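Local coordinates for protein AT-less polyketide synthase (Streptomyces platensis subsp. rosaceus, PDB 4QYR) that probably serves as a ketosynthase domain of a modular polyketide synthase, forming carbon-carbon bonds between acyl groups during assembly of the antibiotic isomigrastatin, at residues D59-A64 / G216-D221; A111-N116 / C192-A197; F121-S126 / N147-L152; A320-Y325 / G392-V397; R471-L476 / T519-F524. All coordinates share one frame; numbering follows the deposited sequence.

Interaction 1 (D59-A64 / G216-D221); sequences DFPKFA and GMLSPD
Pro61 sets the edge of its ring into the bend of the 216-221 loop. Its CG lies 3.8 Å from Leu218 CB and 3.4 Å from the carbonyl oxygen Ser219 O, while the neighbouring ring carbon, Pro61 CB, is 3.9 Å from Pro220 O. Proline suits the place: it is compact, apolar and conformationally stiff, so a firm hydrocarbon edge meets both the leucine and the backbone oxygens. Beside it, Leu218 CD1 reaches Phe60 CB at 4.0 Å, touching the base of that side chain rather than its ring, which leads elsewhere and stacks on Phe209. At the other end of the contact Phe63 spreads over a peptide: Asp221 O stands 3.9 Å above the centre of the ring, and Phe63 CE2 is 3.6 Å from Asp221 C. Phe63 CG lies anti to the carbonyl carbon (chi1 -55°), from a CB that already points toward the loop.

Further bonds help to hold the two loops in shape. Phe63 N bonds to Pro61 O (2.8 Å) in an inverse gamma turn centred on Lys62. In the 216-221 loop, Ser219 OG bonds to Arg223 O, and Asp221 OD1 forms a salt bridge with Lys225. Gly216 ends helix 207-214 in a Schellman motif. The contact thus lays the turn leading into the two-stranded antiparallel sheet of 39-40 and 63-64 against a helix-terminating loop of the ketosynthase.

Interaction 2 (A111-N116 / C192-A197); sequences ARLPEN and CEMAIA
The carboxamide of Asn116 and the carboxylate of Glu193 are flat groups turned 71° against each other, their side chains crossing at about a right angle. Asn116 OD1 does not meet the carboxylate closely but lies 3.4 Å from the aliphatic Glu193 CB. The pyrrolidine of Pro114 presents its rim to two residues: Pro114 CB is 3.9 Å from Glu193 CD, whereas Pro114 CD is 3.8 Å from Met194 SE, the selenium of a residue modelled as selenomethionine. Proline suits this seam because every ring carbon along that rim is apolar. Leu113 adds a branch, its CD2 being 3.7 Å from Met194 CE; the bend at chi3 (51°) turns that terminal methyl out of line with the chain.

The one hydrogen bond between the segments is made by the backbone. Glu193 N makes a weak but fairly straight bond to Asn116 O (3.4 Å, 164°), and the CA-H of Cys192 leans on the same oxygen. Just beyond, Met194 joins Gly118 through the backbone, where strand 117-122 runs parallel to strand 194-201. The flexible, polarisable selenomethionine chain moulds itself to proline and leucine. Stem and carboxyl carbon of Glu193 both lie along the proline, and as the residue is exposed its carboxylate is probably solvated. Cohesion here therefore probably comes mainly from dispersion and desolvation.

Interaction 3 (F121-S126 / N147-L152); sequences FGVSGS and NAHSML
Leu152 of helix 149-160 packs both its methyls against strand 117-122 of the large sheet and the residue that follows: CD2 meets Phe121 CD2 at 3.4 Å, and CD1 meets Val123 CB at 3.7 Å, tip to tip. A branched leucine suits a helix face that lies between an aromatic and a beta-branched residue, and all three are buried. His149, one turn earlier, continues this packing with a ring face: Val123 CG2 sits 4.2 Å from the ring centroid, a CH-pi contact.

Toward Ser124, Gly125 and Ser126, which are partly exposed, the contact is more open and polar, held by one weak bond. His149 NE2 donates it to Ser124 O (3.3 Å, 148°); Gly125 O lies at the ring edge, near CE1, and Ser126 OG is also close to CE1. Ser124 OG itself bonds to Ser356 and to Asp170 of the same chain, while His149 also packs on Asp170 of the second subunit. Histidine thus offers an apolar face to valine and a polar edge to carbonyls.

Interaction 4 (A320-Y325 / G392-V397); sequences ALDSAY and GGFEVV
Phe394 points its ring across to helix 313-331, where three side chains receive it in different orientations. The rim atom CZ does most of the touching: it is 3.5 Å from Tyr325 CD2 and 3.7 Å from Leu321 CG. Phe394 and Tyr325 cross at about a right angle as side chains, yet their ring planes differ by only 32°, with centroids 5.6 Å apart. Leu321 also crosses Phe394 at about a right angle, with its branch point laid obliquely against the ring; CG anti to the backbone N (chi1 -159°) brings it there.

Strand 394-396 borders the large mixed sheet of the ketosynthase, whose fold belongs to the thiolase superfamily. Helix 313-331 links the parallel neighbours 302-304 and 342-345 as the helix of a beta-alpha-beta unit, and the local axes of helix and edge strand run at 146°, roughly antiparallel, 11.1 Å apart at closest approach. A large aromatic is well suited to bridging that distance.

Asp322 approaches differently. Its OD1 lies in the plane of the Phe394 ring, at the edge, 3.7 Å from CE2, and the carboxylate stands almost upright to the ring. Aromatic C-H edges carry partial positive charge, so an acid oxygen is probably welcome there. The other oxygen, OD2, forms a salt bridge with Arg326, and Leu321 and Tyr325 are backed by Val303 of strand 302-304.

Interaction 5 (R471-L476 / T519-F524); sequences RLRDFL and TLDRFF
Arg473 and Asp521 carry the ionic part of the contact, a salt bridge between Arg473 NH1 and Asp521 OD1. As modelled, the oxygen is at the guanidinium edge, but the two atoms are too close together and their placement is doubtful. Within its own helix Arg473 forms a second salt bridge, with a weak hydrogen bond from NE to Asp474 OD1 (3.1 Å), so that one cation serves an acid on each helix. Arginine suits this role, having several N-H groups spread round a flat cation.

A cation-pi contact comes next. Arg473 NH2 stands 3.7 Å above the plane of the Phe524 ring, offset toward its rim, and the two planes are 42° apart. Phe524 has a second such partner in Arg466.

The apolar part lies beneath the charges. Leu520 CD1 meets Leu472 CB at 3.8 Å and Arg473 CB at 4.1 Å; its CG, anti to the carbonyl carbon (chi1 -76°), is carried toward helix 462-478. The arginine spans from the buried leucines to the more exposed acid and Phe524. Two helices inclined at 144°, roughly antiparallel, their local axes 9.4 Å apart, are consistent with the RhiE-like KS-MAT linker domain, where Phe523 and Thr519 rest on strand 504-510.

In the fold
Four of the contacts belong to the ketosynthase proper and the fifth to the linker region. Along the chain, interaction 1 spans the widest loop of the N-terminal half; within it lies interaction 2, and interaction 3 is enclosed in turn by that. Interactions 4 and 5 follow in series. Interactions 2, 3 and 4 all reach the large mixed sheet: interaction 2 through strand 194-201 and interaction 3 through its neighbour 117-122, their nearest atoms about 5 Å apart, and interaction 4 through edge strand 394-396, its centre about 37 Å from that of interaction 2. Interaction 5 lies across the chain's centre from interaction 4, about 49 Å away between centres. Interaction 3 also touches the second subunit.

Interaction 1 (D59-A64 / G216-D221)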
# COMPACT_ATOMS: atom_id res chain seq x y z
N ASP A 59 -6.61 -30.50 -5.89
CA ASP A 59 -7.90 -30.91 -5.34
C ASP A 59 -9.10 -30.06 -5.75
O ASP A 59 -10.16 -30.60 -6.08
CB ASP A 59 -7.82 -30.96 -3.81
CG ASP A 59 -8.77 -31.99 -3.21
OD1 ASP A 59 -9.83 -32.26 -3.81
OD2 ASP A 59 -8.44 -32.55 -2.13
N PHE A 60 -8.94 -28.74 -5.73
CA PHE A 60 -10.04 -27.77 -5.93
C PHE A 60 -10.99 -28.01 -7.12
O PHE A 60 -10.59 -28.60 -8.12
CB PHE A 60 -9.42 -26.37 -6.08
CG PHE A 60 -8.60 -26.20 -7.32
CD1 PHE A 60 -9.04 -25.39 -8.36
CD2 PHE A 60 -7.39 -26.85 -7.47
CE1 PHE A 60 -8.28 -25.23 -9.50
CE2 PHE A 60 -6.62 -26.69 -8.61
CZ PHE A 60 -7.07 -25.88 -9.62
N PRO A 61 -12.25 -27.52 -7.02
CA PRO A 61 -13.21 -27.49 -8.13
C PRO A 61 -12.75 -26.63 -9.30
O PRO A 61 -12.48 -25.44 -9.16
CB PRO A 61 -14.47 -26.88 -7.50
CG PRO A 61 -13.98 -26.16 -6.33
CD PRO A 61 -12.87 -27.00 -5.80
N LYS A 62 -12.70 -27.26 -10.47
CA LYS A 62 -11.98 -26.75 -11.62
C LYS A 62 -12.66 -25.65 -12.40
O LYS A 62 -12.91 -25.81 -13.59
CB LYS A 62 -11.69 -27.92 -12.56
CG LYS A 62 -10.25 -28.32 -12.60
CD LYS A 62 -9.69 -28.56 -11.22
CE LYS A 62 -8.27 -29.08 -11.30
NZ LYS A 62 -7.93 -29.91 -10.12
N PHE A 63 -12.94 -24.51 -11.78
CA PHE A 63 -13.60 -23.43 -12.51
C PHE A 63 -12.91 -22.11 -12.31
O PHE A 63 -12.29 -21.88 -11.28
CB PHE A 63 -15.05 -23.27 -12.07
CG PHE A 63 -15.87 -24.53 -12.19
CD1 PHE A 63 -16.53 -24.83 -13.38
CD2 PHE A 63 -16.00 -25.39 -11.11
CE1 PHE A 63 -17.29 -25.97 -13.49
CE2 PHE A 63 -16.76 -26.53 -11.21
CZ PHE A 63 -17.41 -26.82 -12.41
N ALA A 64 -13.04 -21.22 -13.29
CA ALA A 64 -12.61 -19.83 -13.11
C ALA A 64 -13.22 -18.94 -14.18
O ALA A 64 -13.56 -19.41 -15.26
CB ALA A 64 -11.09 -19.72 -13.14
N GLY A 216 -12.31 -24.33 2.53
CA GLY A 216 -13.72 -24.54 2.30
C GLY A 216 -14.44 -23.32 1.74
O GLY A 216 -15.56 -23.00 2.14
N MSE A 217 -13.79 -22.62 0.81
CA MSE A 217 -14.31 -21.35 0.34
C MSE A 217 -14.69 -21.39 -1.13
O MSE A 217 -15.36 -20.49 -1.63
CB MSE A 217 -13.28 -20.23 0.58
CG MSE A 217 -12.84 -20.07 2.04
SE MSE A 217 -13.70 -18.58 2.93
CE MSE A 217 -12.88 -18.79 4.69
N LEU A 218 -14.25 -22.43 -1.82
CA LEU A 218 -14.60 -22.59 -3.22
C LEU A 218 -15.86 -23.41 -3.35
O LEU A 218 -15.96 -24.46 -2.73
CB LEU A 218 -13.45 -23.23 -3.98
CG LEU A 218 -12.18 -22.39 -3.96
CD1 LEU A 218 -11.16 -22.95 -4.92
CD2 LEU A 218 -12.50 -20.96 -4.29
N SER A 219 -16.81 -22.94 -4.16
CA SER A 219 -18.06 -23.68 -4.38
C SER A 219 -17.83 -24.84 -5.34
O SER A 219 -17.09 -24.70 -6.32
CB SER A 219 -19.18 -22.77 -4.88
OG SER A 219 -18.73 -21.84 -5.85
N PRO A 220 -18.44 -25.98 -5.05
CA PRO A 220 -18.31 -27.24 -5.81
C PRO A 220 -18.72 -27.13 -7.27
O PRO A 220 -18.23 -27.94 -8.06
CB PRO A 220 -19.25 -28.20 -5.07
CG PRO A 220 -19.48 -27.58 -3.73
CD PRO A 220 -19.33 -26.11 -3.90
N ASP A 221 -19.60 -26.18 -7.61
CA ASP A 221 -20.05 -26.00 -9.01
C ASP A 221 -19.49 -24.72 -9.64
O ASP A 221 -19.98 -24.25 -10.67
CB ASP A 221 -21.58 -25.97 -9.09
CG ASP A 221 -22.20 -24.88 -8.23
OD1 ASP A 221 -21.46 -24.01 -7.73
OD2 ASP A 221 -23.43 -24.89 -8.07

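Interaction 2 (A111-N116 / C192-A197)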
# COMPACT_ATOMS: atom_id res chain seq x y z
N ALA A 111 1.72 13.05 -22.00
CA ALA A 111 2.17 14.43 -21.94
C ALA A 111 1.08 15.42 -21.53
O ALA A 111 1.35 16.61 -21.37
CB ALA A 111 2.76 14.84 -23.28
N ARG A 112 -0.15 14.94 -21.38
CA ARG A 112 -1.24 15.82 -20.95
C ARG A 112 -1.44 15.67 -19.44
O ARG A 112 -2.08 16.49 -18.79
CB ARG A 112 -2.51 15.50 -21.71
CG ARG A 112 -3.55 16.59 -21.62
CD ARG A 112 -4.78 16.27 -22.42
NE ARG A 112 -5.74 17.36 -22.36
CZ ARG A 112 -7.03 17.20 -22.11
NH1 ARG A 112 -7.51 15.97 -21.91
NH2 ARG A 112 -7.84 18.25 -22.05
N LEU A 113 -0.87 14.60 -18.90
CA LEU A 113 -0.92 14.37 -17.47
C LEU A 113 -0.10 15.40 -16.76
O LEU A 113 0.96 15.79 -17.25
CB LEU A 113 -0.40 12.98 -17.14
CG LEU A 113 -1.18 11.77 -17.62
CD1 LEU A 113 -0.44 10.53 -17.16
CD2 LEU A 113 -2.60 11.83 -17.08
N PRO A 114 -0.57 15.85 -15.59
CA PRO A 114 0.22 16.68 -14.68
C PRO A 114 1.40 15.87 -14.23
O PRO A 114 1.31 14.65 -14.21
CB PRO A 114 -0.72 16.94 -13.52
CG PRO A 114 -2.06 16.48 -13.97
CD PRO A 114 -1.87 15.47 -15.02
N GLU A 115 2.50 16.52 -13.85
CA GLU A 115 3.65 15.75 -13.44
C GLU A 115 3.45 15.11 -12.05
O GLU A 115 4.09 14.12 -11.71
CB GLU A 115 4.91 16.61 -13.46
CG GLU A 115 4.88 17.78 -12.51
CD GLU A 115 6.17 18.58 -12.58
OE1 GLU A 115 7.24 17.99 -12.30
OE2 GLU A 115 6.12 19.78 -12.93
N ASN A 116 2.55 15.66 -11.24
CA ASN A 116 2.30 14.97 -10.00
C ASN A 116 1.04 14.12 -10.12
O ASN A 116 0.01 14.36 -9.50
CB ASN A 116 2.23 15.95 -8.81
CG ASN A 116 1.04 16.86 -8.86
OD1 ASN A 116 0.44 17.07 -9.92
ND2 ASN A 116 0.67 17.39 -7.71
N CYS A 192 -2.15 15.18 -5.36
CA CYS A 192 -2.23 14.83 -6.77
C CYS A 192 -3.21 15.74 -7.49
O CYS A 192 -4.19 16.24 -6.91
CB CYS A 192 -2.62 13.37 -6.95
SG CYS A 192 -1.36 12.30 -6.30
N GLU A 193 -2.93 15.97 -8.77
CA GLU A 193 -3.76 16.82 -9.59
C GLU A 193 -4.63 15.92 -10.48
O GLU A 193 -5.71 16.31 -10.92
CB GLU A 193 -2.88 17.75 -10.39
CG GLU A 193 -3.58 18.91 -11.02
CD GLU A 193 -2.59 19.81 -11.74
OE1 GLU A 193 -1.45 19.97 -11.23
OE2 GLU A 193 -2.95 20.32 -12.84
N MSE A 194 -4.13 14.70 -10.71
CA MSE A 194 -4.85 13.61 -11.37
C MSE A 194 -4.25 12.31 -10.86
O MSE A 194 -3.10 12.30 -10.45
CB MSE A 194 -4.70 13.70 -12.88
CG MSE A 194 -5.60 14.73 -13.51
SE MSE A 194 -5.55 14.73 -15.44
CE MSE A 194 -5.84 12.88 -15.73
N ALA A 195 -5.01 11.22 -10.83
CA ALA A 195 -4.42 9.94 -10.39
C ALA A 195 -4.98 8.76 -11.17
O ALA A 195 -6.04 8.82 -11.77
CB ALA A 195 -4.64 9.73 -8.92
N ILE A 196 -4.22 7.67 -11.16
CA ILE A 196 -4.65 6.42 -11.76
C ILE A 196 -4.85 5.35 -10.67
O ILE A 196 -3.90 5.01 -9.94
CB ILE A 196 -3.62 5.95 -12.77
CG1 ILE A 196 -3.45 7.02 -13.83
CG2 ILE A 196 -4.02 4.63 -13.39
CD1 ILE A 196 -2.19 6.84 -14.65
N ALA A 197 -6.07 4.86 -10.54
CA ALA A 197 -6.31 3.74 -9.65
C ALA A 197 -6.74 2.56 -10.48
O ALA A 197 -7.50 2.71 -11.45
CB ALA A 197 -7.35 4.06 -8.64

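Interaction 3 (F121-S126 / N147-L152)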
# COMPACT_ATOMS: atom_id res chain seq x y z
N PHE A 121 -2.34 0.91 -7.54
CA PHE A 121 -2.81 -0.24 -8.29
C PHE A 121 -2.90 -1.47 -7.39
O PHE A 121 -1.94 -1.82 -6.69
CB PHE A 121 -1.88 -0.49 -9.46
CG PHE A 121 -2.56 -1.05 -10.66
CD1 PHE A 121 -2.85 -0.23 -11.74
CD2 PHE A 121 -2.89 -2.39 -10.72
CE1 PHE A 121 -3.49 -0.75 -12.87
CE2 PHE A 121 -3.53 -2.91 -11.85
CZ PHE A 121 -3.83 -2.10 -12.92
N GLY A 122 -4.05 -2.13 -7.37
CA GLY A 122 -4.25 -3.24 -6.46
C GLY A 122 -3.81 -4.52 -7.10
O GLY A 122 -4.05 -4.73 -8.30
N VAL A 123 -3.17 -5.38 -6.32
CA VAL A 123 -2.61 -6.64 -6.81
C VAL A 123 -2.30 -7.52 -5.60
O VAL A 123 -1.85 -7.00 -4.58
CB VAL A 123 -1.34 -6.38 -7.64
CG1 VAL A 123 -0.38 -5.52 -6.86
CG2 VAL A 123 -0.68 -7.68 -8.03
N SER A 124 -2.54 -8.82 -5.70
CA SER A 124 -2.33 -9.69 -4.53
C SER A 124 -1.38 -10.87 -4.73
O SER A 124 -0.57 -11.15 -3.86
CB SER A 124 -3.67 -10.23 -4.03
OG SER A 124 -4.47 -9.17 -3.53
N GLY A 125 -1.48 -11.57 -5.85
CA GLY A 125 -0.72 -12.79 -5.98
C GLY A 125 0.56 -12.68 -6.76
O GLY A 125 0.68 -11.86 -7.66
N SER A 126 1.53 -13.52 -6.41
CA SER A 126 2.70 -13.72 -7.25
C SER A 126 2.64 -15.10 -7.89
O SER A 126 3.57 -15.89 -7.80
CB SER A 126 3.99 -13.56 -6.44
OG SER A 126 3.95 -12.37 -5.69
N ASN A 147 8.56 -9.30 -11.02
CA ASN A 147 7.63 -9.93 -10.12
C ASN A 147 7.41 -9.25 -8.79
O ASN A 147 6.56 -9.68 -8.03
CB ASN A 147 8.07 -11.35 -9.90
CG ASN A 147 7.79 -12.20 -11.09
OD1 ASN A 147 6.64 -12.62 -11.29
ND2 ASN A 147 8.80 -12.41 -11.94
N ALA A 148 8.16 -8.20 -8.51
CA ALA A 148 7.91 -7.42 -7.31
C ALA A 148 6.64 -6.58 -7.49
O ALA A 148 6.45 -5.95 -8.53
CB ALA A 148 9.10 -6.55 -7.01
N HIS A 149 5.76 -6.56 -6.49
CA HIS A 149 4.51 -5.81 -6.63
C HIS A 149 4.75 -4.32 -6.81
O HIS A 149 4.01 -3.64 -7.53
CB HIS A 149 3.60 -6.04 -5.43
CG HIS A 149 2.99 -7.40 -5.38
ND1 HIS A 149 2.95 -8.24 -6.46
CD2 HIS A 149 2.38 -8.06 -4.36
CE1 HIS A 149 2.36 -9.37 -6.13
NE2 HIS A 149 2.00 -9.29 -4.86
N SER A 150 5.76 -3.81 -6.14
CA SER A 150 6.17 -2.42 -6.31
C SER A 150 6.40 -2.08 -7.76
O SER A 150 6.07 -0.98 -8.21
CB SER A 150 7.45 -2.15 -5.53
OG SER A 150 8.27 -3.30 -5.55
N MSE A 151 6.94 -3.02 -8.52
CA MSE A 151 7.26 -2.73 -9.91
C MSE A 151 6.02 -2.53 -10.74
O MSE A 151 6.00 -1.70 -11.65
CB MSE A 151 8.13 -3.83 -10.50
CG MSE A 151 9.61 -3.60 -10.21
SE MSE A 151 10.17 -1.79 -10.73
CE MSE A 151 11.88 -1.80 -9.83
N LEU A 152 4.97 -3.27 -10.42
CA LEU A 152 3.72 -3.09 -11.11
C LEU A 152 3.36 -1.61 -11.15
O LEU A 152 3.05 -1.07 -12.20
CB LEU A 152 2.62 -3.89 -10.43
CG LEU A 152 1.32 -4.06 -11.20
CD1 LEU A 152 0.60 -5.26 -10.63
CD2 LEU A 152 0.46 -2.86 -11.06

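Interaction 4 (A320-Y325 / G392-V397)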
# COMPACT_ATOMS: atom_id res chain seq x y z
N ALA A 320 -25.87 -5.78 7.50
CA ALA A 320 -25.04 -4.66 7.93
C ALA A 320 -25.41 -3.39 7.14
O ALA A 320 -25.41 -2.28 7.66
CB ALA A 320 -23.58 -4.99 7.76
N LEU A 321 -25.73 -3.59 5.87
CA LEU A 321 -26.15 -2.53 4.99
C LEU A 321 -27.48 -1.94 5.45
O LEU A 321 -27.66 -0.72 5.48
CB LEU A 321 -26.27 -3.10 3.58
CG LEU A 321 -26.22 -2.23 2.34
CD1 LEU A 321 -25.13 -1.23 2.48
CD2 LEU A 321 -25.94 -3.15 1.16
N ASP A 322 -28.40 -2.82 5.82
CA ASP A 322 -29.68 -2.39 6.34
C ASP A 322 -29.50 -1.60 7.62
O ASP A 322 -30.03 -0.51 7.79
CB ASP A 322 -30.59 -3.59 6.61
CG ASP A 322 -32.05 -3.20 6.74
OD1 ASP A 322 -32.50 -2.31 5.97
OD2 ASP A 322 -32.76 -3.77 7.60
N SER A 323 -28.71 -2.18 8.52
CA SER A 323 -28.43 -1.58 9.81
C SER A 323 -27.84 -0.18 9.67
O SER A 323 -28.16 0.72 10.43
CB SER A 323 -27.48 -2.50 10.59
OG SER A 323 -27.01 -1.86 11.75
N ALA A 324 -26.99 -0.01 8.66
CA ALA A 324 -26.33 1.26 8.38
C ALA A 324 -27.26 2.33 7.82
O ALA A 324 -27.25 3.46 8.29
CB ALA A 324 -25.19 1.03 7.43
N TYR A 325 -28.03 2.00 6.79
CA TYR A 325 -28.92 2.98 6.20
C TYR A 325 -29.96 3.36 7.23
O TYR A 325 -30.43 4.50 7.25
CB TYR A 325 -29.60 2.47 4.93
CG TYR A 325 -28.73 2.57 3.69
CD1 TYR A 325 -27.41 2.96 3.78
CD2 TYR A 325 -29.25 2.29 2.43
CE1 TYR A 325 -26.60 3.05 2.65
CE2 TYR A 325 -28.46 2.39 1.30
CZ TYR A 325 -27.13 2.77 1.41
OH TYR A 325 -26.33 2.86 0.29
N GLY A 392 -38.02 -5.49 3.84
CA GLY A 392 -38.22 -4.83 2.56
C GLY A 392 -37.38 -3.58 2.29
O GLY A 392 -37.79 -2.70 1.54
N GLY A 393 -36.19 -3.51 2.89
CA GLY A 393 -35.33 -2.36 2.72
C GLY A 393 -34.53 -2.42 1.44
O GLY A 393 -34.17 -1.39 0.87
N PHE A 394 -34.26 -3.64 0.98
CA PHE A 394 -33.40 -3.88 -0.18
C PHE A 394 -33.94 -4.97 -1.09
O PHE A 394 -34.27 -6.06 -0.63
CB PHE A 394 -32.00 -4.28 0.26
CG PHE A 394 -31.22 -3.17 0.88
CD1 PHE A 394 -30.28 -2.47 0.15
CD2 PHE A 394 -31.42 -2.83 2.21
CE1 PHE A 394 -29.55 -1.45 0.72
CE2 PHE A 394 -30.71 -1.81 2.79
CZ PHE A 394 -29.76 -1.11 2.04
N GLU A 395 -33.99 -4.69 -2.38
CA GLU A 395 -34.46 -5.66 -3.35
C GLU A 395 -33.31 -6.16 -4.22
O GLU A 395 -32.49 -5.38 -4.70
CB GLU A 395 -35.55 -5.04 -4.21
CG GLU A 395 -36.36 -6.01 -5.03
CD GLU A 395 -37.38 -5.30 -5.92
OE1 GLU A 395 -38.05 -4.36 -5.43
OE2 GLU A 395 -37.51 -5.67 -7.11
N VAL A 396 -33.23 -7.47 -4.43
CA VAL A 396 -32.29 -8.01 -5.39
C VAL A 396 -32.87 -7.88 -6.78
O VAL A 396 -34.02 -8.24 -7.01
CB VAL A 396 -31.97 -9.47 -5.13
CG1 VAL A 396 -31.03 -9.99 -6.21
CG2 VAL A 396 -31.38 -9.64 -3.76
N VAL A 397 -32.09 -7.33 -7.71
CA VAL A 397 -32.51 -7.21 -9.11
C VAL A 397 -32.27 -8.49 -9.87
O VAL A 397 -31.13 -8.79 -10.22
CB VAL A 397 -31.74 -6.09 -9.83
CG1 VAL A 397 -32.19 -5.97 -11.29
CG2 VAL A 397 -31.93 -4.77 -9.09

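Interaction 5 (R471-L476 / T519-F524)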
# COMPACT_ATOMS: atom_id res chain seq x y z
N ARG A 471 -9.88 0.47 -37.18
CA ARG A 471 -10.80 0.48 -36.06
C ARG A 471 -11.47 1.84 -35.88
O ARG A 471 -12.60 1.91 -35.40
CB ARG A 471 -10.11 0.06 -34.76
CG ARG A 471 -8.93 -0.88 -34.90
CD ARG A 471 -8.30 -1.19 -33.55
NE ARG A 471 -9.30 -1.65 -32.61
CZ ARG A 471 -9.15 -1.68 -31.29
NH1 ARG A 471 -8.03 -1.25 -30.73
NH2 ARG A 471 -10.15 -2.12 -30.53
N LEU A 472 -10.77 2.90 -36.26
CA LEU A 472 -11.36 4.24 -36.19
C LEU A 472 -12.47 4.39 -37.22
O LEU A 472 -13.55 4.90 -36.90
CB LEU A 472 -10.32 5.33 -36.40
CG LEU A 472 -10.89 6.71 -36.05
CD1 LEU A 472 -11.53 6.69 -34.66
CD2 LEU A 472 -9.83 7.80 -36.11
N ARG A 473 -12.23 3.94 -38.46
CA ARG A 473 -13.28 3.94 -39.46
C ARG A 473 -14.51 3.24 -38.93
O ARG A 473 -15.59 3.82 -38.86
CB ARG A 473 -12.84 3.26 -40.75
CG ARG A 473 -14.01 3.11 -41.73
CD ARG A 473 -13.73 2.14 -42.86
NE ARG A 473 -13.14 0.90 -42.37
CZ ARG A 473 -12.83 -0.14 -43.13
NH1 ARG A 473 -13.06 -0.10 -44.44
NH2 ARG A 473 -12.29 -1.23 -42.59
N ASP A 474 -14.33 1.99 -38.52
CA ASP A 474 -15.41 1.15 -38.01
C ASP A 474 -16.20 1.78 -36.87
O ASP A 474 -17.42 1.83 -36.92
CB ASP A 474 -14.84 -0.20 -37.56
CG ASP A 474 -14.40 -1.07 -38.72
OD1 ASP A 474 -14.27 -0.55 -39.86
OD2 ASP A 474 -14.20 -2.27 -38.48
N PHE A 475 -15.52 2.26 -35.84
CA PHE A 475 -16.19 2.92 -34.73
C PHE A 475 -16.96 4.16 -35.18
O PHE A 475 -18.06 4.42 -34.71
CB PHE A 475 -15.19 3.31 -33.64
CG PHE A 475 -15.75 4.24 -32.59
CD1 PHE A 475 -16.29 3.72 -31.42
CD2 PHE A 475 -15.69 5.62 -32.75
CE1 PHE A 475 -16.79 4.56 -30.43
CE2 PHE A 475 -16.20 6.45 -31.79
CZ PHE A 475 -16.75 5.92 -30.62
N LEU A 476 -16.36 4.94 -36.08
CA LEU A 476 -16.93 6.22 -36.45
C LEU A 476 -18.25 6.08 -37.18
O LEU A 476 -19.11 6.95 -37.06
CB LEU A 476 -15.95 7.03 -37.31
CG LEU A 476 -14.84 7.75 -36.53
CD1 LEU A 476 -14.19 8.85 -37.37
CD2 LEU A 476 -15.35 8.30 -35.19
N THR A 519 -11.43 9.13 -46.21
CA THR A 519 -9.97 9.16 -46.26
C THR A 519 -9.37 7.96 -45.52
O THR A 519 -8.35 7.42 -45.95
CB THR A 519 -9.42 10.47 -45.67
OG1 THR A 519 -9.95 11.58 -46.41
CG2 THR A 519 -7.91 10.49 -45.77
N LEU A 520 -10.02 7.53 -44.43
CA LEU A 520 -9.66 6.32 -43.67
C LEU A 520 -9.87 5.01 -44.44
O LEU A 520 -9.05 4.10 -44.37
CB LEU A 520 -10.46 6.25 -42.37
CG LEU A 520 -10.09 7.16 -41.21
CD1 LEU A 520 -10.79 6.72 -39.92
CD2 LEU A 520 -8.58 7.20 -41.03
N ASP A 521 -10.99 4.92 -45.16
CA ASP A 521 -11.31 3.75 -45.97
C ASP A 521 -10.28 3.51 -47.07
O ASP A 521 -9.94 2.37 -47.37
CB ASP A 521 -12.71 3.92 -46.58
CG ASP A 521 -13.53 2.64 -46.55
OD1 ASP A 521 -13.12 1.68 -45.86
OD2 ASP A 521 -14.58 2.60 -47.24
N ARG A 522 -9.80 4.59 -47.67
CA ARG A 522 -8.83 4.50 -48.76
C ARG A 522 -7.41 4.15 -48.28
O ARG A 522 -6.66 3.45 -48.97
CB ARG A 522 -8.80 5.82 -49.56
CG ARG A 522 -9.93 5.98 -50.58
CD ARG A 522 -9.75 7.23 -51.45
NE ARG A 522 -9.69 8.46 -50.65
CZ ARG A 522 -10.75 9.18 -50.28
NH1 ARG A 522 -11.98 8.81 -50.63
NH2 ARG A 522 -10.58 10.28 -49.55
N PHE A 523 -7.04 4.65 -47.11
CA PHE A 523 -5.73 4.36 -46.53
C PHE A 523 -5.67 2.92 -46.08
O PHE A 523 -4.65 2.24 -46.28
CB PHE A 523 -5.44 5.30 -45.36
CG PHE A 523 -4.32 4.85 -44.47
CD1 PHE A 523 -3.01 5.12 -44.79
CD2 PHE A 523 -4.58 4.15 -43.30
CE1 PHE A 523 -1.98 4.70 -43.97
CE2 PHE A 523 -3.55 3.72 -42.47
CZ PHE A 523 -2.25 4.00 -42.81
N PHE A 524 -6.76 2.46 -45.47
CA PHE A 524 -6.86 1.08 -45.01
C PHE A 524 -6.75 0.09 -46.17
O PHE A 524 -6.05 -0.92 -46.10
CB PHE A 524 -8.17 0.85 -44.29
CG PHE A 524 -8.24 -0.45 -43.56
CD1 PHE A 524 -7.67 -0.58 -42.29
CD2 PHE A 524 -8.87 -1.55 -44.12
CE1 PHE A 524 -7.74 -1.77 -41.60
CE2 PHE A 524 -8.94 -2.75 -43.43
CZ PHE A 524 -8.37 -2.86 -42.16